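Local coordinates for choline binding protein A (Lactobacillus salivarius str. Ren, PDB 5GT1) that probably acts as a surface-layer adhesin in binding to intestinal epithelial cells, its zinc-binding M23 peptidase-family domain being the part described here, at residues A74-V79 with V95-Y100. Residues are numbered along the deposited sequence; the frame is centred on the assembly and turned at random.
Sequences AVHSGV and VRSDEY
V79 and R96 form an antiparallel hydrogen-bonded pair at the open end of a beta hairpin. V79 N donates to R96 O, and R96 N returns a bond to V79 O; both are 2.9 Å long and close to straight. V79 O also receives a CH...O contact from V95 CA at 3.4 Å. The tight part is at G78. Its CA lies 3.3 Å from R96 O, while V95 CG1 packs against the same CA at 3.6 Å. V95 CG1 stands anti to the backbone N (chi1 176°), which brings this methyl group against the glycine backbone. The backbone of G78 is fully extended here. Beyond the strand pair, S97 CB sits 3.3 Å from S77 O and comes obliquely to the ND1-CE1 side of the H76 ring, 3.7 Å from both atoms. H76 ND1 donates to S77 O in the carbonyl plane, on a lone pair, which helps fix the imidazole; H76 NE2 is hydrogen-bonded to D23 OD1. S97 OG turns back into its own chain and accepts from Y100 N at 3.2 Å, an ST motif. Toward solvent the contact thins: D98 and E99 are exposed and do not reach the other segment. V79 reaches across only with CG1, 3.6 Å from R96 O, and the R96 side chain leads away. R96 NH1 is hydrogen-bonded to T101 OG1 and R142 O, and the guanidinium lies with one face over Y100 N. The hairpin of strands 78-86 and 92-96 belongs to the large antiparallel sheet of the M23 domain, away from the zinc site. Strand 121-122 flanks strand 78-86, and strand 101-108 pairs with strand 92-96, its F102 ring meeting H76.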
loop_
_atom_site.group_PDB
_atom_site.type_symbol
_atom_site.label_atom_id
_atom_site.label_comp_id
_atom_site.label_asym_id
_atom_site.label_seq_id
_atom_site.Cartn_x
_atom_site.Cartn_y
_atom_site.Cartn_z
ATOM N N ALA A 74 7.970 5.408 0.538
ATOM C CA ALA A 74 7.281 4.947 1.735
ATOM C C ALA A 74 6.325 6.038 2.199
ATOM O O ALA A 74 6.684 7.232 2.213
ATOM C CB ALA A 74 8.282 4.614 2.827
ATOM N N VAL A 75 5.116 5.633 2.569
ATOM C CA VAL A 75 4.065 6.589 2.957
ATOM C C VAL A 75 4.190 6.984 4.433
ATOM O O VAL A 75 3.532 7.929 4.882
ATOM C CB VAL A 75 2.634 6.068 2.656
ATOM C CG1 VAL A 75 2.489 5.722 1.173
ATOM C CG2 VAL A 75 2.259 4.870 3.533
ATOM N N HIS A 76 5.041 6.259 5.160
ATOM C CA HIS A 76 5.181 6.411 6.606
ATOM C C HIS A 76 6.401 5.659 7.052
ATOM O O HIS A 76 6.793 4.679 6.415
ATOM C CB HIS A 76 3.940 5.836 7.302
ATOM C CG HIS A 76 3.844 6.179 8.776
ATOM N ND1 HIS A 76 4.413 5.419 9.732
ATOM C CD2 HIS A 76 3.211 7.235 9.432
ATOM C CE1 HIS A 76 4.169 5.967 10.955
ATOM N NE2 HIS A 76 3.427 7.078 10.772
ATOM N N SER A 77 7.005 6.091 8.157
ATOM C CA SER A 77 8.185 5.414 8.720
ATOM C C SER A 77 7.873 4.039 9.296
ATOM O O SER A 77 6.732 3.721 9.605
ATOM C CB SER A 77 8.840 6.296 9.788
ATOM O OG SER A 77 9.179 7.564 9.217
ATOM N N GLY A 78 8.892 3.205 9.446
ATOM C CA GLY A 78 8.665 1.892 10.035
ATOM C C GLY A 78 9.873 1.016 9.830
ATOM O O GLY A 78 10.923 1.490 9.399
ATOM N N VAL A 79 9.714 -0.266 10.129
ATOM C CA VAL A 79 10.759 -1.245 9.868
ATOM C C VAL A 79 10.223 -2.312 8.905
ATOM O O VAL A 79 9.089 -2.784 9.046
ATOM C CB VAL A 79 11.290 -1.874 11.186
ATOM C CG1 VAL A 79 10.185 -2.628 11.907
ATOM C CG2 VAL A 79 12.458 -2.807 10.900
ATOM N N VAL A 95 5.927 -3.222 5.938
ATOM C CA VAL A 95 6.590 -2.289 6.841
ATOM C C VAL A 95 5.689 -2.100 8.063
ATOM O O VAL A 95 4.486 -1.871 7.922
ATOM C CB VAL A 95 6.839 -0.916 6.161
ATOM C CG1 VAL A 95 7.450 0.072 7.149
ATOM C CG2 VAL A 95 7.743 -1.062 4.941
ATOM N N ARG A 96 6.271 -2.206 9.261
ATOM C CA ARG A 96 5.509 -2.069 10.506
ATOM C C ARG A 96 5.987 -0.854 11.265
ATOM O O ARG A 96 7.180 -0.710 11.490
ATOM C CB ARG A 96 5.658 -3.321 11.383
ATOM C CG ARG A 96 5.009 -3.206 12.764
ATOM C CD ARG A 96 3.497 -3.391 12.728
ATOM N NE ARG A 96 2.863 -2.890 13.955
ATOM C CZ ARG A 96 1.548 -2.785 14.154
ATOM N NH1 ARG A 96 0.679 -3.138 13.207
ATOM N NH2 ARG A 96 1.094 -2.314 15.318
ATOM N N SER A 97 5.062 0.037 11.614
ATOM C CA SER A 97 5.355 1.160 12.500
ATOM C C SER A 97 4.787 0.842 13.895
ATOM O O SER A 97 4.410 -0.299 14.162
ATOM C CB SER A 97 4.761 2.457 11.945
ATOM O OG SER A 97 3.344 2.435 11.980
ATOM N N ASP A 98 4.707 1.833 14.778
ATOM C CA ASP A 98 4.185 1.572 16.127
ATOM C C ASP A 98 2.735 1.100 16.101
ATOM O O ASP A 98 2.348 0.195 16.843
ATOM C CB ASP A 98 4.327 2.812 17.006
ATOM C CG ASP A 98 5.689 2.886 17.683
ATOM O OD1 ASP A 98 6.258 4.004 17.767
ATOM O OD2 ASP A 98 6.190 1.819 18.122
ATOM N N GLU A 99 1.953 1.698 15.209
ATOM C CA GLU A 99 0.513 1.523 15.161
ATOM C C GLU A 99 0.045 0.701 13.949
ATOM O O GLU A 99 -0.991 0.029 14.005
ATOM C CB GLU A 99 -0.114 2.920 15.118
ATOM C CG GLU A 99 -1.518 3.044 15.676
ATOM C CD GLU A 99 -2.001 4.495 15.779
ATOM O OE1 GLU A 99 -3.195 4.699 16.091
ATOM O OE2 GLU A 99 -1.210 5.439 15.555
ATOM N N TYR A 100 0.809 0.738 12.859
ATOM C CA TYR A 100 0.288 0.230 11.577
ATOM C C TYR A 100 1.184 -0.756 10.859
ATOM O O TYR A 100 2.412 -0.688 10.950
ATOM C CB TYR A 100 -0.004 1.396 10.624
ATOM C CG TYR A 100 -1.047 2.385 11.101
ATOM C CD1 TYR A 100 -2.405 2.046 11.124
ATOM C CD2 TYR A 100 -0.675 3.679 11.494
ATOM C CE1 TYR A 100 -3.361 2.970 11.548
ATOM C CE2 TYR A 100 -1.623 4.607 11.910
ATOM C CZ TYR A 100 -2.958 4.247 11.936
ATOM O OH TYR A 100 -3.895 5.165 12.348
#